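Long-range contacts in AT-less polyketide synthase (Streptomyces platensis subsp. rosaceus, PDB 4QYR), which probably catalyses, through this ketosynthase domain, the condensation step that lengthens the isomigrastatin chain on a modular polyketide synthase: residues D6-I11 with V261-A266; P114-V119 with S189-M194; L152-S157 with G164-V169. All blocks are in the same frame, centred on the assembly; numbering follows the deposited sequence.

Contact 1 of 3, residues D6-I11 with V261-A266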
loop_
_atom_site.group_PDB
_atom_site.type_symbol
_atom_site.label_atom_id
_atom_site.label_comp_id
_atom_site.label_asym_id
_atom_site.label_seq_id
_atom_site.Cartn_x
_atom_site.Cartn_y
_atom_site.Cartn_z
ATOM N N ASP A 6 -24.227 4.009 5.251
ATOM C CA ASP A 6 -25.433 3.395 4.704
ATOM C C ASP A 6 -25.643 3.838 3.250
ATOM O O ASP A 6 -26.762 3.832 2.724
ATOM C CB ASP A 6 -26.650 3.747 5.569
ATOM C CG ASP A 6 -27.907 3.001 5.151
ATOM O OD1 ASP A 6 -27.783 1.929 4.520
ATOM O OD2 ASP A 6 -29.017 3.494 5.444
ATOM N N ASP A 7 -24.561 4.228 2.594
ATOM C CA ASP A 7 -24.660 4.572 1.191
ATOM C C ASP A 7 -23.321 4.402 0.495
ATOM O O ASP A 7 -22.311 4.031 1.109
ATOM C CB ASP A 7 -25.184 6.009 1.002
ATOM C CG ASP A 7 -24.362 7.054 1.762
ATOM O OD1 ASP A 7 -24.363 7.029 3.013
ATOM O OD2 ASP A 7 -23.718 7.904 1.103
ATOM N N ALA A 8 -23.337 4.684 -0.802
ATOM C CA ALA A 8 -22.202 4.459 -1.655
ATOM C C ALA A 8 -21.339 5.706 -1.770
ATOM O O ALA A 8 -21.602 6.728 -1.132
ATOM C CB ALA A 8 -22.666 4.019 -3.003
ATOM N N VAL A 9 -20.311 5.607 -2.602
ATOM C CA VAL A 9 -19.320 6.652 -2.703
ATOM C C VAL A 9 -19.375 7.340 -4.058
ATOM O O VAL A 9 -19.210 6.712 -5.104
ATOM C CB VAL A 9 -17.909 6.102 -2.471
ATOM C CG1 VAL A 9 -16.903 7.198 -2.640
ATOM C CG2 VAL A 9 -17.816 5.529 -1.099
ATOM N N ALA A 10 -19.618 8.640 -4.023
ATOM C CA ALA A 10 -19.618 9.445 -5.222
ATOM C C ALA A 10 -18.206 9.738 -5.727
ATOM O O ALA A 10 -17.287 9.973 -4.946
ATOM C CB ALA A 10 -20.351 10.737 -4.960
ATOM N N ILE A 11 -18.031 9.721 -7.041
ATOM C CA ILE A 11 -16.848 10.331 -7.634
ATOM C C ILE A 11 -17.206 11.756 -8.014
ATOM O O ILE A 11 -18.022 11.978 -8.921
ATOM C CB ILE A 11 -16.353 9.564 -8.870
ATOM C CG1 ILE A 11 -16.101 8.106 -8.497
ATOM C CG2 ILE A 11 -15.113 10.238 -9.470
ATOM C CD1 ILE A 11 -15.569 7.278 -9.607
ATOM N N VAL A 261 -21.199 6.836 -9.298
ATOM C CA VAL A 261 -21.267 6.253 -7.982
ATOM C C VAL A 261 -20.564 4.905 -8.003
ATOM O O VAL A 261 -20.706 4.150 -8.966
ATOM C CB VAL A 261 -22.723 6.081 -7.544
ATOM C CG1 VAL A 261 -22.817 5.349 -6.222
ATOM C CG2 VAL A 261 -23.392 7.423 -7.456
ATOM N N VAL A 262 -19.793 4.605 -6.959
ATOM C CA VAL A 262 -19.236 3.269 -6.797
ATOM C C VAL A 262 -20.172 2.386 -5.991
ATOM O O VAL A 262 -20.296 2.565 -4.776
ATOM C CB VAL A 262 -17.904 3.317 -6.097
ATOM C CG1 VAL A 262 -17.320 1.909 -5.992
ATOM C CG2 VAL A 262 -16.992 4.269 -6.827
ATOM N N ARG A 263 -20.835 1.446 -6.663
ATOM C CA ARG A 263 -21.836 0.592 -6.016
ATOM C C ARG A 263 -21.210 -0.611 -5.326
ATOM O O ARG A 263 -21.645 -1.015 -4.256
ATOM C CB ARG A 263 -22.878 0.113 -7.031
ATOM C CG ARG A 263 -24.001 1.106 -7.307
ATOM C CD ARG A 263 -24.827 1.417 -6.061
ATOM N NE ARG A 263 -25.628 2.627 -6.249
ATOM C CZ ARG A 263 -26.169 3.318 -5.253
ATOM N NH1 ARG A 263 -26.877 4.420 -5.501
ATOM N NH2 ARG A 263 -25.985 2.913 -3.999
ATOM N N GLY A 264 -20.188 -1.177 -5.950
ATOM C CA GLY A 264 -19.469 -2.289 -5.369
ATOM C C GLY A 264 -18.010 -2.302 -5.756
ATOM O O GLY A 264 -17.589 -1.635 -6.703
ATOM N N SER A 265 -17.235 -3.107 -5.045
ATOM C CA SER A 265 -15.793 -3.003 -5.126
ATOM C C SER A 265 -15.152 -4.150 -4.365
ATOM O O SER A 265 -15.492 -4.381 -3.207
ATOM C CB SER A 265 -15.367 -1.653 -4.550
ATOM O OG SER A 265 -14.025 -1.646 -4.126
ATOM N N ALA A 266 -14.232 -4.872 -5.001
ATOM C CA ALA A 266 -13.561 -5.985 -4.319
ATOM C C ALA A 266 -12.127 -6.147 -4.783
ATOM O O ALA A 266 -11.809 -5.772 -5.906
ATOM C CB ALA A 266 -14.332 -7.289 -4.538
#
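The backbone nitrogen of V262 donates to V9 O at 2.9 Å, and with 176° at the hydrogen the bond is almost straight. V261 brings its alpha hydrogen to the same oxygen, with V261 CA 3.6 Å from V9 O, a weaker CH···O contact to the acceptor already used by V262 N. V9 and V262 form the hydrogen-bonded pair and A10 and V261 the non-hydrogen-bonded pair beside it. The two short strand segments approach to 4.8 Å between their axes.

Before strand 9-17 begins, A8 points its methyl group at the partner strand. A8 CB rests 3.5 Å from V261 CG1, and this small group lies in a buried place among V261 CG1, the V262 carbonyl and R263 NH2. V261 CG1, anti to the backbone N (chi1 175°), serves two neighbours, because it also lies over one face of the R263 guanidinium, offset toward its rim. The arginine chain bends at chi2, and R263 NH2 comes within 3.6 Å of A8 CB, while its NE is held in a salt bridge by E435. R263 and G264 form a classic beta bulge against strand 428-435. Further along, I11 CG1 meets V262 CG2 at 4.3 Å, a loose apolar touch; branched aliphatic residues suit this buried core.

The contact joins central strands of the thiolase-type sheet of the ketosynthase domain. Strand 9-17 lies between strands 239-247 and 260-269, and the latter is followed by 428-435. On the face carrying V9 and V262, V9 packs against V184 and I187 of helix 175-189; on the face carrying A10 and V261, both residues meet L248 of helix 248-253.

Contact 2 of 3, residues P114-V119 with S189-M194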
loop_
_atom_site.group_PDB
_atom_site.type_symbol
_atom_site.label_atom_id
_atom_site.label_comp_id
_atom_site.label_asym_id
_atom_site.label_seq_id
_atom_site.Cartn_x
_atom_site.Cartn_y
_atom_site.Cartn_z
ATOM N N PRO A 114 -11.964 18.336 3.895
ATOM C CA PRO A 114 -11.958 17.958 5.309
ATOM C C PRO A 114 -10.537 17.685 5.711
ATOM O O PRO A 114 -9.749 17.316 4.845
ATOM C CB PRO A 114 -12.778 16.679 5.351
ATOM C CG PRO A 114 -13.422 16.573 4.015
ATOM C CD PRO A 114 -12.604 17.322 3.051
ATOM N N GLU A 115 -10.197 17.839 6.981
ATOM C CA GLU A 115 -8.821 17.601 7.372
ATOM C C GLU A 115 -8.485 16.100 7.374
ATOM O O GLU A 115 -7.321 15.717 7.262
ATOM C CB GLU A 115 -8.530 18.226 8.733
ATOM C CG GLU A 115 -9.345 17.662 9.864
ATOM C CD GLU A 115 -8.989 18.322 11.181
ATOM O OE1 GLU A 115 -7.806 18.224 11.582
ATOM O OE2 GLU A 115 -9.879 18.950 11.805
ATOM N N ASN A 116 -9.479 15.236 7.491
ATOM C CA ASN A 116 -9.141 13.835 7.374
ATOM C C ASN A 116 -9.451 13.344 5.959
ATOM O O ASN A 116 -10.332 12.529 5.717
ATOM C CB ASN A 116 -9.844 12.985 8.446
ATOM C CG ASN A 116 -11.332 12.923 8.274
ATOM O OD1 ASN A 116 -11.937 13.766 7.612
ATOM N ND2 ASN A 116 -11.939 11.896 8.854
ATOM N N THR A 117 -8.708 13.869 5.009
ATOM C CA THR A 117 -8.804 13.400 3.647
ATOM C C THR A 117 -7.681 12.422 3.395
ATOM O O THR A 117 -6.505 12.721 3.657
ATOM C CB THR A 117 -8.721 14.553 2.664
ATOM O OG1 THR A 117 -9.923 15.314 2.763
ATOM C CG2 THR A 117 -8.568 14.046 1.241
ATOM N N GLY A 118 -8.042 11.249 2.890
ATOM C CA GLY A 118 -7.065 10.224 2.586
ATOM C C GLY A 118 -6.541 10.346 1.174
ATOM O O GLY A 118 -7.188 10.910 0.299
ATOM N N VAL A 119 -5.359 9.803 0.952
ATOM C CA VAL A 119 -4.708 9.885 -0.338
ATOM C C VAL A 119 -4.098 8.539 -0.671
ATOM O O VAL A 119 -3.211 8.072 0.035
ATOM C CB VAL A 119 -3.612 10.943 -0.347
ATOM C CG1 VAL A 119 -2.828 10.859 -1.649
ATOM C CG2 VAL A 119 -4.208 12.344 -0.108
ATOM N N SER A 189 -16.052 3.363 5.836
ATOM C CA SER A 189 -15.821 3.013 7.224
ATOM C C SER A 189 -15.850 4.234 8.127
ATOM O O SER A 189 -15.943 4.106 9.340
ATOM C CB SER A 189 -14.490 2.287 7.368
ATOM O OG SER A 189 -13.408 3.178 7.154
ATOM N N GLY A 190 -15.754 5.422 7.537
ATOM C CA GLY A 190 -15.791 6.652 8.309
ATOM C C GLY A 190 -14.429 7.263 8.609
ATOM O O GLY A 190 -14.348 8.394 9.105
ATOM N N ARG A 191 -13.360 6.520 8.327
ATOM C CA ARG A 191 -12.012 7.020 8.562
ATOM C C ARG A 191 -11.770 8.274 7.744
ATOM O O ARG A 191 -11.096 9.201 8.191
ATOM C CB ARG A 191 -10.961 5.961 8.222
ATOM C CG ARG A 191 -9.520 6.493 8.209
ATOM C CD ARG A 191 -9.107 7.147 9.540
ATOM N NE ARG A 191 -7.735 7.633 9.489
ATOM C CZ ARG A 191 -7.404 8.915 9.482
ATOM N NH1 ARG A 191 -8.343 9.842 9.540
ATOM N NH2 ARG A 191 -6.133 9.274 9.418
ATOM N N CYS A 192 -12.326 8.309 6.541
ATOM C CA CYS A 192 -12.180 9.485 5.696
ATOM C C CYS A 192 -13.538 10.098 5.384
ATOM O O CYS A 192 -14.569 9.405 5.326
ATOM C CB CYS A 192 -11.437 9.149 4.412
ATOM S SG CYS A 192 -9.768 8.647 4.761
ATOM N N GLU A 193 -13.530 11.411 5.207
ATOM C CA GLU A 193 -14.744 12.140 4.914
ATOM C C GLU A 193 -14.760 12.459 3.411
ATOM O O GLU A 193 -15.816 12.645 2.809
ATOM C CB GLU A 193 -14.794 13.387 5.775
ATOM C CG GLU A 193 -16.119 14.064 5.842
ATOM C CD GLU A 193 -16.070 15.261 6.775
ATOM O OE1 GLU A 193 -15.353 15.181 7.811
ATOM O OE2 GLU A 193 -16.713 16.290 6.444
HETATM N N MSE A 194 -13.559 12.494 2.829
HETATM C CA MSE A 194 -13.322 12.597 1.390
HETATM C C MSE A 194 -11.974 11.956 1.115
HETATM O O MSE A 194 -11.133 11.926 2.003
HETATM C CB MSE A 194 -13.323 14.048 0.939
HETATM C CG MSE A 194 -14.710 14.627 0.801
HETATM SE SE MSE A 194 -14.730 16.409 0.058
HETATM C CE MSE A 194 -13.648 16.094 -1.464
#
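A beta-alpha-beta connection of the thiolase fold ends here: helix 175-189 carries the chain from strand 166-169 to strand 194-201, which lies parallel to strand 117-122. G190, just beyond the helix, takes a positive phi (99°) that glycine readily adopts, and the following turn meets the residues leading into strand 117-122. G118 N donates to M194 O at 3.3 Å, while E193 N makes a weak bond to N116 O. The CD and CG edge of the puckered P114 ring lies across M194, present as selenomethionine, at about a right angle, with P114 CD 3.8 Å from M194 SE. P114 CB meets the E193 carboxylate, 3.9 Å from E193 CD. T117 OG1 donates to P114 O at 2.9 Å, holding the loop that presents the proline.

N116 CG sits between the backbone N and the carbonyl carbon (chi1 67°). Its ND2 lies 2.9 Å from R191 O, and OD1 lies against E193 CB, amide and carboxylate planes 71° apart. In the conformer given, of two deposited, R191 NH2 donates to H163 O and to E267 O of the second subunit. Having no side chain, G118 accommodates sulfur closely: C192 SG lies 3.6 Å from G118 N.

Contact 3 of 3, residues L152-S157 with G164-V169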
loop_
_atom_site.group_PDB
_atom_site.type_symbol
_atom_site.label_atom_id
_atom_site.label_comp_id
_atom_site.label_asym_id
_atom_site.label_seq_id
_atom_site.Cartn_x
_atom_site.Cartn_y
_atom_site.Cartn_z
ATOM N N LEU A 152 5.537 10.167 -3.174
ATOM C CA LEU A 152 4.495 10.466 -4.125
ATOM C C LEU A 152 3.196 10.790 -3.388
ATOM O O LEU A 152 2.570 11.807 -3.652
ATOM C CB LEU A 152 4.295 9.302 -5.079
ATOM C CG LEU A 152 3.462 9.569 -6.326
ATOM C CD1 LEU A 152 3.806 8.520 -7.353
ATOM C CD2 LEU A 152 2.011 9.506 -6.022
ATOM N N ALA A 153 2.812 9.936 -2.448
ATOM C CA ALA A 153 1.570 10.142 -1.715
ATOM C C ALA A 153 1.740 11.226 -0.662
ATOM O O ALA A 153 0.942 12.155 -0.596
ATOM C CB ALA A 153 1.102 8.834 -1.069
ATOM N N ASN A 154 2.782 11.115 0.154
ATOM C CA ASN A 154 2.922 12.013 1.293
ATOM C C ASN A 154 3.096 13.476 0.869
ATOM O O ASN A 154 2.558 14.388 1.498
ATOM C CB ASN A 154 4.096 11.580 2.182
ATOM C CG ASN A 154 3.930 10.164 2.747
ATOM O OD1 ASN A 154 2.823 9.636 2.850
ATOM N ND2 ASN A 154 5.039 9.559 3.131
ATOM N N ARG A 155 3.826 13.707 -0.210
ATOM C CA ARG A 155 4.003 15.074 -0.681
ATOM C C ARG A 155 2.625 15.678 -1.018
ATOM O O ARG A 155 2.395 16.872 -0.829
ATOM C CB ARG A 155 4.954 15.113 -1.880
ATOM C CG ARG A 155 5.109 16.461 -2.530
ATOM C CD ARG A 155 6.502 16.649 -3.100
ATOM N NE ARG A 155 7.105 15.374 -3.488
ATOM C CZ ARG A 155 8.408 15.113 -3.393
ATOM N NH1 ARG A 155 9.252 16.031 -2.912
ATOM N NH2 ARG A 155 8.868 13.931 -3.765
ATOM N N ILE A 156 1.695 14.851 -1.477
ATOM C CA ILE A 156 0.361 15.347 -1.792
ATOM C C ILE A 156 -0.373 15.739 -0.525
ATOM O O ILE A 156 -0.957 16.812 -0.446
ATOM C CB ILE A 156 -0.476 14.308 -2.559
ATOM C CG1 ILE A 156 -0.007 14.229 -4.014
ATOM C CG2 ILE A 156 -1.947 14.683 -2.539
ATOM C CD1 ILE A 156 -0.297 12.876 -4.682
ATOM N N SER A 157 -0.341 14.863 0.470
ATOM C CA SER A 157 -0.938 15.176 1.755
ATOM C C SER A 157 -0.268 16.403 2.346
ATOM O O SER A 157 -0.935 17.229 2.958
ATOM C CB SER A 157 -0.836 13.992 2.706
ATOM O OG SER A 157 -1.584 12.892 2.208
ATOM N N GLY A 164 -5.626 12.263 6.570
ATOM C CA GLY A 164 -6.116 10.915 6.399
ATOM C C GLY A 164 -4.905 10.062 6.092
ATOM O O GLY A 164 -3.806 10.577 5.969
ATOM N N PRO A 165 -5.088 8.751 5.976
ATOM C CA PRO A 165 -3.996 7.879 5.531
ATOM C C PRO A 165 -3.444 8.307 4.169
ATOM O O PRO A 165 -4.238 8.594 3.265
ATOM C CB PRO A 165 -4.672 6.516 5.425
ATOM C CG PRO A 165 -5.770 6.588 6.412
ATOM C CD PRO A 165 -6.277 7.993 6.383
ATOM N N SER A 166 -2.117 8.339 4.039
ATOM C CA SER A 166 -1.423 8.690 2.798
ATOM C C SER A 166 -0.571 7.520 2.314
ATOM O O SER A 166 0.462 7.221 2.887
ATOM C CB SER A 166 -0.538 9.916 3.012
ATOM O OG SER A 166 0.008 10.412 1.789
ATOM N N GLU A 167 -0.997 6.855 1.253
ATOM C CA GLU A 167 -0.327 5.639 0.809
ATOM C C GLU A 167 -0.106 5.576 -0.697
ATOM O O GLU A 167 -1.011 5.857 -1.490
ATOM C CB GLU A 167 -1.132 4.424 1.245
ATOM C CG GLU A 167 -1.040 4.177 2.738
ATOM C CD GLU A 167 -2.314 3.586 3.328
ATOM O OE1 GLU A 167 -3.349 3.527 2.599
ATOM O OE2 GLU A 167 -2.268 3.169 4.517
ATOM N N PRO A 168 1.109 5.211 -1.095
ATOM C CA PRO A 168 1.283 4.638 -2.425
ATOM C C PRO A 168 0.676 3.241 -2.466
ATOM O O PRO A 168 0.595 2.551 -1.442
ATOM C CB PRO A 168 2.791 4.592 -2.602
ATOM C CG PRO A 168 3.325 4.555 -1.240
ATOM C CD PRO A 168 2.358 5.244 -0.334
ATOM N N VAL A 169 0.216 2.844 -3.636
ATOM C CA VAL A 169 -0.246 1.485 -3.834
ATOM C C VAL A 169 0.547 0.827 -4.967
ATOM O O VAL A 169 0.647 1.388 -6.073
ATOM C CB VAL A 169 -1.727 1.444 -4.162
ATOM C CG1 VAL A 169 -2.114 0.036 -4.564
ATOM C CG2 VAL A 169 -2.541 1.918 -2.970
HETATM O O HOH W 1 -3.728 12.267 3.826
#
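S166 OG donates to S157 OG at 3.0 Å, a bond between hydroxyls that ties strand 166-169 to helix 149-160. S166 reaches the helix because its OG is anti to the backbone N (chi1 -172°). One helical turn earlier, A153 points its methyl at the strand, where A153 CB packs 3.9 Å from P168 CD and also neighbours S166 OG and the E167 backbone. Small residues on both elements suit this close approach: the axes of helix segment 152-157 and strand 166-169 come within 6.7 Å.

A water extends the polar link. S157 OG donates to it at 2.8 Å, and the water in turn donates to G164 O at 2.7 Å. Farther out, V119 of strand 117-122 packs on S157, and the strand is held through backbone bonds to V119 and F121. E167, pointing away from the helix, forms a salt bridge with R182 of the second subunit, which probably offsets the like charge of that subunit's E267 close by.

As modelled, the bonds run as a chain from S166 through S157 and the water to G164 O. S157 OG both accepts and donates, which satisfies a hydroxyl buried inside the protein.

All three contacts reach one sheet, but at different depths. Contact 1 is buried near the middle of the strand order and combines antiparallel pairing with aliphatic packing. Contact 2 is only partly buried, at the entrance to a pair of parallel strands, and its chemistry is accordingly mixed, with longer backbone bonds, a proline and polar side chains. Contact 3, buried again, joins an outermost strand of the sheet within this chain to a helix through hydroxyls and water. Contacts 2 and 3 touch directly: V119 N and O probably bond P165 O and E167 N. Contact 1 stays about 7 Å from contact 2 between nearest atoms. The second subunit reaches contacts 2 and 3 but not contact 1.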